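Local atomic coordinates of RimK-related lysine biosynthesis protein (Thermococcus kodakarensis, PDB entry 5K2M), a protein that binds ADP and magnesium in an ATP-grasp fold and, as a LysX-type member of the RimK family, probably acts as an ATP-dependent ligase in amino-acid biosynthesis. Residues K83-P97 with F231-N243. Numbering follows the deposited sequence.
Sequences KLFATLRLAGKVPVP and FESEKGLLVNEVN. With MG (magnesium ion), chain R; MG (magnesium ion), chain Q; ADP (adenosine-5'-diphosphate), chain O.
Phe231 CD2 meets the ring of Pro97 at CG (4.1 Å), the two side chains set roughly perpendicular, while its CE2 and CZ lie against the adenine of ADP. After the turn from Ser233 to Gly236, Leu238 CB runs alongside Pro97 CD, the two side chains pointing opposite ways. Val239 N donates a nearly straight hydrogen bond to Pro95 O (2.8 Å, 176°). The chi1 of 180° sets Val239 CG1 opposite the backbone N and against Leu90 CD1, while CG2 turns to Val94 CG2 (3.7 Å). Asn240 ND2 holds ADP O2A at 2.8 Å. Glu241 OE1 bridges both magnesium ions; its OE2 binds one of them and takes a salt bridge from Lys83 NZ (3.0 Å), which comes from above the carboxylate plane. Lys83 NZ also donates to ADP O3B (2.7 Å). A methionine in place of Lys83 would probably leave the beta-phosphate and Glu241 without this shared positive charge. Val242 CG2 packs on Ala86 CB, and Asn243 OD1 binds, at 2.0 Å, the same magnesium ion as Glu241 OE2. Lys83 of helix 83-90, with Asn240, Glu241 and Asn243 of strand 236-243, thus lines the nucleotide-phosphate and two-magnesium site of an ATP-grasp domain.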
ATOM      1  N   LYS A  83      16.023 -13.116 -40.909  1.00 36.39           N
ATOM      2  CA  LYS A  83      15.856 -13.784 -42.199  1.00 38.04           C
ATOM      3  C   LYS A  83      14.389 -14.086 -42.469  1.00 38.49           C
ATOM      4  O   LYS A  83      13.913 -13.884 -43.574  1.00 35.63           O
ATOM      5  CB  LYS A  83      16.673 -15.080 -42.277  1.00 41.19           C
ATOM      6  CG  LYS A  83      18.185 -14.905 -42.253  1.00 41.59           C
ATOM      7  CD  LYS A  83      18.666 -14.133 -43.464  1.00 44.52           C
ATOM      8  CE  LYS A  83      20.157 -14.334 -43.715  1.00 45.27           C
ATOM      9  NZ  LYS A  83      21.008 -13.785 -42.621  1.00 43.26           N
ATOM     10  N   LEU A  84      13.667 -14.533 -41.446  1.00 39.14           N
ATOM     11  CA  LEU A  84      12.309 -15.024 -41.630  1.00 39.33           C
ATOM     12  C   LEU A  84      11.320 -13.886 -41.781  1.00 37.39           C
ATOM     13  O   LEU A  84      10.519 -13.897 -42.697  1.00 39.43           O
ATOM     14  CB  LEU A  84      11.911 -15.953 -40.477  1.00 39.76           C
ATOM     15  CG  LEU A  84      10.571 -16.680 -40.541  1.00 42.90           C
ATOM     16  CD1 LEU A  84      10.256 -17.182 -41.941  1.00 45.87           C
ATOM     17  CD2 LEU A  84      10.565 -17.859 -39.588  1.00 44.32           C
ATOM     18  N   PHE A  85      11.370 -12.905 -40.888  1.00 37.64           N
ATOM     19  CA  PHE A  85      10.504 -11.719 -41.015  1.00 38.57           C
ATOM     20  C   PHE A  85      10.784 -11.005 -42.345  1.00 37.39           C
ATOM     21  O   PHE A  85       9.851 -10.556 -43.026  1.00 38.44           O
ATOM     22  CB  PHE A  85      10.691 -10.738 -39.849  1.00 38.44           C
ATOM     23  CG  PHE A  85       9.882 -11.060 -38.619  1.00 39.09           C
ATOM     24  CD1 PHE A  85      10.202 -12.150 -37.811  1.00 40.10           C
ATOM     25  CD2 PHE A  85       8.819 -10.236 -38.237  1.00 41.03           C
ATOM     26  CE1 PHE A  85       9.474 -12.430 -36.657  1.00 39.83           C
ATOM     27  CE2 PHE A  85       8.073 -10.515 -37.095  1.00 41.71           C
ATOM     28  CZ  PHE A  85       8.406 -11.613 -36.302  1.00 41.98           C
ATOM     29  N   ALA A  86      12.052 -10.935 -42.743  1.00 35.72           N
ATOM     30  CA  ALA A  86      12.391 -10.291 -44.017  1.00 36.50           C
ATOM     31  C   ALA A  86      11.854 -11.031 -45.242  1.00 37.94           C
ATOM     32  O   ALA A  86      11.297 -10.377 -46.138  1.00 37.97           O
ATOM     33  CB  ALA A  86      13.881 -10.047 -44.150  1.00 35.91           C
ATOM     34  N   THR A  87      11.960 -12.366 -45.296  1.00 39.24           N
ATOM     35  CA  THR A  87      11.450 -13.035 -46.494  1.00 41.30           C
ATOM     36  C   THR A  87       9.939 -12.933 -46.533  1.00 39.87           C
ATOM     37  O   THR A  87       9.376 -12.804 -47.605  1.00 38.79           O
ATOM     38  CB  THR A  87      11.924 -14.493 -46.772  1.00 43.22           C
ATOM     39  OG1 THR A  87      10.916 -15.442 -46.403  1.00 51.96           O
ATOM     40  CG2 THR A  87      13.199 -14.813 -46.157  1.00 39.77           C
ATOM     41  N   LEU A  88       9.288 -12.951 -45.370  1.00 40.46           N
ATOM     42  CA  LEU A  88       7.836 -12.720 -45.315  1.00 41.14           C
ATOM     43  C   LEU A  88       7.448 -11.396 -45.974  1.00 43.20           C
ATOM     44  O   LEU A  88       6.488 -11.332 -46.727  1.00 41.65           O
ATOM     45  CB  LEU A  88       7.315 -12.792 -43.878  1.00 40.05           C
ATOM     46  CG  LEU A  88       6.740 -14.115 -43.350  1.00 42.07           C
ATOM     47  CD1 LEU A  88       7.050 -15.339 -44.198  1.00 41.48           C
ATOM     48  CD2 LEU A  88       7.086 -14.382 -41.895  1.00 40.35           C
ATOM     49  N   ARG A  89       8.204 -10.337 -45.729  1.00 45.65           N
ATOM     50  CA  ARG A  89       7.864  -9.062 -46.351  1.00 48.82           C
ATOM     51  C   ARG A  89       8.243  -9.019 -47.838  1.00 46.99           C
ATOM     52  O   ARG A  89       7.583  -8.347 -48.617  1.00 45.14           O
ATOM     53  CB  ARG A  89       8.470  -7.898 -45.568  1.00 53.61           C
ATOM     54  CG  ARG A  89       7.597  -6.661 -45.639  1.00 62.51           C
ATOM     55  CD  ARG A  89       7.744  -5.758 -44.433  1.00 66.21           C
ATOM     56  NE  ARG A  89       7.156  -6.316 -43.216  1.00 68.52           N
ATOM     57  CZ  ARG A  89       5.859  -6.291 -42.901  1.00 69.55           C
ATOM     58  NH1 ARG A  89       4.959  -5.764 -43.724  1.00 73.15           N
ATOM     59  NH2 ARG A  89       5.456  -6.812 -41.749  1.00 68.07           N
ATOM     60  N   LEU A  90       9.292  -9.745 -48.229  1.00 45.99           N
ATOM     61  CA  LEU A  90       9.691  -9.838 -49.639  1.00 47.68           C
ATOM     62  C   LEU A  90       8.763 -10.723 -50.489  1.00 50.84           C
ATOM     63  O   LEU A  90       8.630 -10.506 -51.692  1.00 50.86           O
ATOM     64  CB  LEU A  90      11.123 -10.358 -49.766  1.00 46.43           C
ATOM     65  CG  LEU A  90      12.205  -9.412 -49.254  1.00 46.11           C
ATOM     66  CD1 LEU A  90      13.514 -10.147 -49.003  1.00 45.42           C
ATOM     67  CD2 LEU A  90      12.391  -8.238 -50.204  1.00 47.53           C
ATOM     68  N   ALA A  91       8.115 -11.704 -49.865  1.00 52.17           N
ATOM     69  CA  ALA A  91       7.349 -12.712 -50.593  1.00 51.79           C
ATOM     70  C   ALA A  91       6.153 -12.103 -51.295  1.00 52.42           C
ATOM     71  O   ALA A  91       5.428 -11.307 -50.721  1.00 53.81           O
ATOM     72  CB  ALA A  91       6.898 -13.812 -49.649  1.00 54.01           C
ATOM     73  N   GLY A  92       5.961 -12.463 -52.556  1.00 52.48           N
ATOM     74  CA  GLY A  92       4.909 -11.859 -53.362  1.00 54.33           C
ATOM     75  C   GLY A  92       5.302 -10.541 -54.022  1.00 54.32           C
ATOM     76  O   GLY A  92       4.645 -10.128 -54.975  1.00 55.36           O
ATOM     77  N   LYS A  93       6.363  -9.886 -53.531  1.00 51.64           N
ATOM     78  CA  LYS A  93       6.809  -8.591 -54.060  1.00 50.95           C
ATOM     79  C   LYS A  93       7.954  -8.740 -55.055  1.00 48.51           C
ATOM     80  O   LYS A  93       8.002  -8.041 -56.057  1.00 48.37           O
ATOM     81  CB  LYS A  93       7.292  -7.693 -52.925  1.00 51.66           C
ATOM     82  CG  LYS A  93       6.263  -7.426 -51.841  1.00 54.28           C
ATOM     83  CD  LYS A  93       5.172  -6.490 -52.322  1.00 58.44           C
ATOM     84  CE  LYS A  93       4.866  -5.440 -51.267  1.00 61.37           C
ATOM     85  NZ  LYS A  93       4.295  -6.042 -50.036  1.00 61.25           N
ATOM     86  N   VAL A  94       8.900  -9.610 -54.727  1.00 46.27           N
ATOM     87  CA  VAL A  94      10.037  -9.912 -55.577  1.00 45.83           C
ATOM     88  C   VAL A  94      10.305 -11.414 -55.522  1.00 45.76           C
ATOM     89  O   VAL A  94       9.885 -12.082 -54.580  1.00 44.91           O
ATOM     90  CB  VAL A  94      11.293  -9.141 -55.128  1.00 46.10           C
ATOM     91  CG1 VAL A  94      11.066  -7.645 -55.277  1.00 47.99           C
ATOM     92  CG2 VAL A  94      11.660  -9.467 -53.688  1.00 45.82           C
ATOM     93  N   PRO A  95      10.993 -11.961 -56.537  1.00 47.31           N
ATOM     94  CA  PRO A  95      11.307 -13.387 -56.446  1.00 47.58           C
ATOM     95  C   PRO A  95      12.387 -13.663 -55.395  1.00 46.47           C
ATOM     96  O   PRO A  95      13.298 -12.851 -55.203  1.00 47.21           O
ATOM     97  CB  PRO A  95      11.775 -13.754 -57.862  1.00 48.54           C
ATOM     98  CG  PRO A  95      12.108 -12.461 -58.535  1.00 49.43           C
ATOM     99  CD  PRO A  95      11.340 -11.379 -57.845  1.00 47.87           C
ATOM    100  N   VAL A  96      12.253 -14.798 -54.718  1.00 45.42           N
ATOM    101  CA  VAL A  96      13.155 -15.208 -53.635  1.00 46.06           C
ATOM    102  C   VAL A  96      13.459 -16.700 -53.786  1.00 44.98           C
ATOM    103  O   VAL A  96      12.690 -17.411 -54.402  1.00 43.59           O
ATOM    104  CB  VAL A  96      12.504 -14.981 -52.252  1.00 45.99           C
ATOM    105  CG1 VAL A  96      12.255 -13.495 -52.013  1.00 45.75           C
ATOM    106  CG2 VAL A  96      11.205 -15.773 -52.117  1.00 46.54           C
ATOM    107  N   PRO A  97      14.567 -17.183 -53.216  1.00 44.24           N
ATOM    108  CA  PRO A  97      14.711 -18.625 -53.242  1.00 45.00           C
ATOM    109  C   PRO A  97      13.560 -19.296 -52.505  1.00 44.53           C
ATOM    110  O   PRO A  97      12.984 -18.717 -51.579  1.00 43.89           O
ATOM    111  CB  PRO A  97      16.023 -18.874 -52.494  1.00 44.52           C
ATOM    112  CG  PRO A  97      16.744 -17.570 -52.522  1.00 44.89           C
ATOM    113  CD  PRO A  97      15.659 -16.538 -52.473  1.00 45.13           C
ATOM    114  N   PHE A 231      20.880 -13.298 -55.726  1.00 42.33           N
ATOM    115  CA  PHE A 231      21.490 -14.461 -56.376  1.00 43.38           C
ATOM    116  C   PHE A 231      21.094 -14.557 -57.840  1.00 45.39           C
ATOM    117  O   PHE A 231      19.923 -14.386 -58.184  1.00 46.85           O
ATOM    118  CB  PHE A 231      21.031 -15.777 -55.743  1.00 43.18           C
ATOM    119  CG  PHE A 231      21.343 -15.929 -54.275  1.00 41.85           C
ATOM    120  CD1 PHE A 231      22.264 -15.124 -53.629  1.00 40.10           C
ATOM    121  CD2 PHE A 231      20.711 -16.937 -53.548  1.00 41.37           C
ATOM    122  CE1 PHE A 231      22.544 -15.308 -52.296  1.00 40.98           C
ATOM    123  CE2 PHE A 231      20.984 -17.125 -52.208  1.00 42.41           C
ATOM    124  CZ  PHE A 231      21.905 -16.306 -51.577  1.00 42.03           C
ATOM    125  N   GLU A 232      22.068 -14.857 -58.693  1.00 47.80           N
ATOM    126  CA  GLU A 232      21.789 -15.284 -60.063  1.00 50.85           C
ATOM    127  C   GLU A 232      21.557 -16.787 -60.048  1.00 52.86           C
ATOM    128  O   GLU A 232      22.316 -17.523 -59.421  1.00 53.93           O
ATOM    129  CB  GLU A 232      22.958 -14.952 -60.997  1.00 51.13           C
ATOM    130  CG  GLU A 232      23.249 -13.459 -61.104  1.00 51.70           C
ATOM    131  CD  GLU A 232      24.668 -13.162 -61.542  1.00 52.16           C
ATOM    132  OE1 GLU A 232      25.606 -13.370 -60.737  1.00 51.78           O
ATOM    133  OE2 GLU A 232      24.845 -12.711 -62.689  1.00 53.62           O
ATOM    134  N   SER A 233      20.499 -17.229 -60.722  1.00 53.34           N
ATOM    135  CA  SER A 233      20.177 -18.645 -60.838  1.00 53.48           C
ATOM    136  C   SER A 233      19.617 -18.918 -62.220  1.00 55.45           C
ATOM    137  O   SER A 233      19.278 -17.984 -62.948  1.00 54.97           O
ATOM    138  CB  SER A 233      19.147 -19.044 -59.783  1.00 51.80           C
ATOM    139  OG  SER A 233      17.864 -18.564 -60.127  1.00 51.85           O
ATOM    140  N   GLU A 234      19.495 -20.200 -62.560  1.00 57.80           N
ATOM    141  CA  GLU A 234      18.913 -20.624 -63.838  1.00 60.85           C
ATOM    142  C   GLU A 234      17.491 -20.083 -64.051  1.00 59.09           C
ATOM    143  O   GLU A 234      17.017 -20.032 -65.178  1.00 61.66           O
ATOM    144  CB  GLU A 234      18.941 -22.162 -63.975  1.00 64.83           C
ATOM    145  CG  GLU A 234      18.046 -22.927 -62.999  1.00 69.72           C
ATOM    146  CD  GLU A 234      18.349 -24.427 -62.937  1.00 73.64           C
ATOM    147  OE1 GLU A 234      18.783 -25.001 -63.960  1.00 79.27           O
ATOM    148  OE2 GLU A 234      18.146 -25.042 -61.861  1.00 73.63           O
ATOM    149  N   LYS A 235      16.824 -19.675 -62.972  1.00 57.29           N
ATOM    150  CA  LYS A 235      15.488 -19.070 -63.058  1.00 56.90           C
ATOM    151  C   LYS A 235      15.513 -17.545 -62.895  1.00 55.02           C
ATOM    152  O   LYS A 235      14.500 -16.938 -62.574  1.00 55.43           O
ATOM    153  CB  LYS A 235      14.522 -19.717 -62.046  1.00 58.33           C
ATOM    154  CG  LYS A 235      15.020 -19.800 -60.609  1.00 60.13           C
ATOM    155  CD  LYS A 235      13.981 -20.445 -59.707  1.00 62.02           C
ATOM    156  CE  LYS A 235      14.582 -20.836 -58.360  1.00 61.35           C
ATOM    157  NZ  LYS A 235      13.546 -21.269 -57.383  1.00 59.97           N
ATOM    158  N   GLY A 236      16.665 -16.927 -63.138  1.00 53.08           N
ATOM    159  CA  GLY A 236      16.801 -15.482 -63.018  1.00 52.60           C
ATOM    160  C   GLY A 236      17.224 -15.047 -61.624  1.00 50.93           C
ATOM    161  O   GLY A 236      17.616 -15.869 -60.780  1.00 49.63           O
ATOM    162  N   LEU A 237      17.126 -13.747 -61.387  1.00 48.78           N
ATOM    163  CA  LEU A 237      17.582 -13.149 -60.142  1.00 49.07           C
ATOM    164  C   LEU A 237      16.609 -13.417 -58.990  1.00 45.66           C
ATOM    165  O   LEU A 237      15.394 -13.394 -59.172  1.00 46.42           O
ATOM    166  CB  LEU A 237      17.791 -11.647 -60.324  1.00 50.42           C
ATOM    167  CG  LEU A 237      18.797 -11.260 -61.414  1.00 52.82           C
ATOM    168  CD1 LEU A 237      18.795  -9.750 -61.604  1.00 54.65           C
ATOM    169  CD2 LEU A 237      20.195 -11.761 -61.089  1.00 52.38           C
ATOM    170  N   LEU A 238      17.161 -13.686 -57.813  1.00 42.77           N
ATOM    171  CA  LEU A 238      16.367 -13.911 -56.607  1.00 42.73           C
ATOM    172  C   LEU A 238      16.933 -13.049 -55.490  1.00 41.65           C
ATOM    173  O   LEU A 238      18.158 -12.928 -55.354  1.00 41.98           O
ATOM    174  CB  LEU A 238      16.432 -15.384 -56.173  1.00 42.20           C
ATOM    175  CG  LEU A 238      16.213 -16.450 -57.248  1.00 43.73           C
ATOM    176  CD1 LEU A 238      16.802 -17.786 -56.830  1.00 42.94           C
ATOM    177  CD2 LEU A 238      14.730 -16.584 -57.578  1.00 45.50           C
ATOM    178  N   VAL A 239      16.044 -12.472 -54.687  1.00 40.78           N
ATOM    179  CA  VAL A 239      16.459 -11.704 -53.526  1.00 40.49           C
ATOM    180  C   VAL A 239      16.590 -12.664 -52.356  1.00 40.58           C
ATOM    181  O   VAL A 239      15.666 -13.398 -52.053  1.00 40.16           O
ATOM    182  CB  VAL A 239      15.458 -10.593 -53.182  1.00 40.68           C
ATOM    183  CG1 VAL A 239      15.933  -9.824 -51.953  1.00 41.57           C
ATOM    184  CG2 VAL A 239      15.292  -9.658 -54.371  1.00 41.64           C
ATOM    185  N   ASN A 240      17.748 -12.657 -51.712  1.00 39.86           N
ATOM    186  CA  ASN A 240      18.036 -13.605 -50.654  1.00 39.78           C
ATOM    187  C   ASN A 240      17.754 -12.984 -49.294  1.00 40.96           C
ATOM    188  O   ASN A 240      17.019 -13.541 -48.471  1.00 41.52           O
ATOM    189  CB  ASN A 240      19.492 -14.061 -50.727  1.00 38.71           C
ATOM    190  CG  ASN A 240      19.912 -14.843 -49.497  1.00 40.70           C
ATOM    191  OD1 ASN A 240      19.212 -15.758 -49.073  1.00 42.13           O
ATOM    192  ND2 ASN A 240      21.046 -14.479 -48.910  1.00 38.71           N
ATOM    193  N   GLU A 241      18.327 -11.808 -49.091  1.00 39.76           N
ATOM    194  CA  GLU A 241      18.390 -11.191 -47.794  1.00 42.17           C
ATOM    195  C   GLU A 241      18.508  -9.681 -47.932  1.00 38.93           C
ATOM    196  O   GLU A 241      18.973  -9.194 -48.952  1.00 38.34           O
ATOM    197  CB  GLU A 241      19.652 -11.714 -47.131  1.00 45.36           C
ATOM    198  CG  GLU A 241      19.769 -11.332 -45.698  1.00 51.31           C
ATOM    199  CD  GLU A 241      21.187 -11.213 -45.220  1.00 50.93           C
ATOM    200  OE1 GLU A 241      22.157 -11.173 -46.013  1.00 51.38           O
ATOM    201  OE2 GLU A 241      21.305 -11.111 -44.002  1.00 53.70           O
ATOM    202  N   VAL A 242      18.102  -8.955 -46.897  1.00 40.09           N
ATOM    203  CA  VAL A 242      18.382  -7.521 -46.769  1.00 41.14           C
ATOM    204  C   VAL A 242      19.091  -7.302 -45.423  1.00 41.27           C
ATOM    205  O   VAL A 242      18.925  -8.103 -44.513  1.00 42.72           O
ATOM    206  CB  VAL A 242      17.093  -6.678 -46.888  1.00 42.86           C
ATOM    207  CG1 VAL A 242      16.453  -6.873 -48.263  1.00 43.35           C
ATOM    208  CG2 VAL A 242      16.090  -7.040 -45.805  1.00 42.88           C
ATOM    209  N   ASN A 243      19.886  -6.238 -45.310  1.00 38.30           N
ATOM    210  CA  ASN A 243      20.727  -6.000 -44.129  1.00 37.05           C
ATOM    211  C   ASN A 243      20.630  -4.549 -43.671  1.00 37.65           C
ATOM    212  O   ASN A 243      20.973  -3.656 -44.437  1.00 39.91           O
ATOM    213  CB  ASN A 243      22.174  -6.300 -44.466  1.00 37.45           C
ATOM    214  CG  ASN A 243      22.415  -7.759 -44.766  1.00 39.86           C
ATOM    215  OD1 ASN A 243      22.573  -8.577 -43.848  1.00 39.86           O
ATOM    216  ND2 ASN A 243      22.475  -8.102 -46.057  1.00 40.74           N
TER
HETATM  217 MG    MG R 304      23.123 -10.515 -43.746  1.00 42.03          MG
HETATM  218 MG    MG Q 303      24.269 -11.836 -46.728  1.00 37.02          MG
HETATM  219  PB  ADP O 301      24.339 -13.652 -43.985  1.00 39.40           P
HETATM  220  O1B ADP O 301      25.159 -13.009 -45.069  1.00 38.60           O
HETATM  221  O2B ADP O 301      25.141 -14.471 -43.003  1.00 35.17           O
HETATM  222  O3B ADP O 301      23.375 -12.738 -43.272  1.00 37.34           O
HETATM  223  PA  ADP O 301      23.163 -14.945 -46.295  1.00 36.71           P
HETATM  224  O1A ADP O 301      23.392 -13.647 -47.045  1.00 38.17           O
HETATM  225  O2A ADP O 301      21.818 -15.570 -46.476  1.00 32.63           O
HETATM  226  O3A ADP O 301      23.443 -14.783 -44.722  1.00 36.49           O
HETATM  227  O5' ADP O 301      24.273 -16.017 -46.730  1.00 33.36           O
HETATM  228  C5' ADP O 301      25.632 -15.664 -46.859  1.00 32.34           C
HETATM  229  C4' ADP O 301      26.150 -16.099 -48.220  1.00 33.10           C
HETATM  230  O4' ADP O 301      26.018 -17.519 -48.349  1.00 31.75           O
HETATM  231  C3' ADP O 301      25.425 -15.489 -49.410  1.00 32.87           C
HETATM  232  O3' ADP O 301      26.010 -14.239 -49.808  1.00 32.72           O
HETATM  233  C2' ADP O 301      25.604 -16.571 -50.457  1.00 31.13           C
HETATM  234  O2' ADP O 301      26.874 -16.490 -51.100  1.00 30.90           O
HETATM  235  C1' ADP O 301      25.593 -17.856 -49.664  1.00 31.29           C
HETATM  236  N9  ADP O 301      24.232 -18.408 -49.608  1.00 31.00           N
HETATM  237  C8  ADP O 301      23.305 -18.161 -48.659  1.00 31.58           C
HETATM  238  N7  ADP O 301      22.153 -18.808 -48.910  1.00 31.45           N
HETATM  239  C5  ADP O 301      22.341 -19.478 -50.062  1.00 30.78           C
HETATM  240  C6  ADP O 301      21.542 -20.379 -50.890  1.00 29.16           C
HETATM  241  N6  ADP O 301      20.275 -20.688 -50.539  1.00 28.90           N
HETATM  242  N1  ADP O 301      22.119 -20.873 -52.004  1.00 28.90           N
HETATM  243  C2  ADP O 301      23.374 -20.572 -52.365  1.00 29.36           C
HETATM  244  N3  ADP O 301      24.166 -19.762 -51.663  1.00 29.48           N
HETATM  245  C4  ADP O 301      23.710 -19.205 -50.521  1.00 30.68           C
HETATM  246  O   HOH W   1      15.689 -12.743 -45.739  1.00 37.38           O
HETATM  247  O   HOH W   2      25.969 -12.396 -47.924  1.00 42.68           O
HETATM  248  O   HOH W   3      22.453 -10.334 -41.650  1.00 45.03           O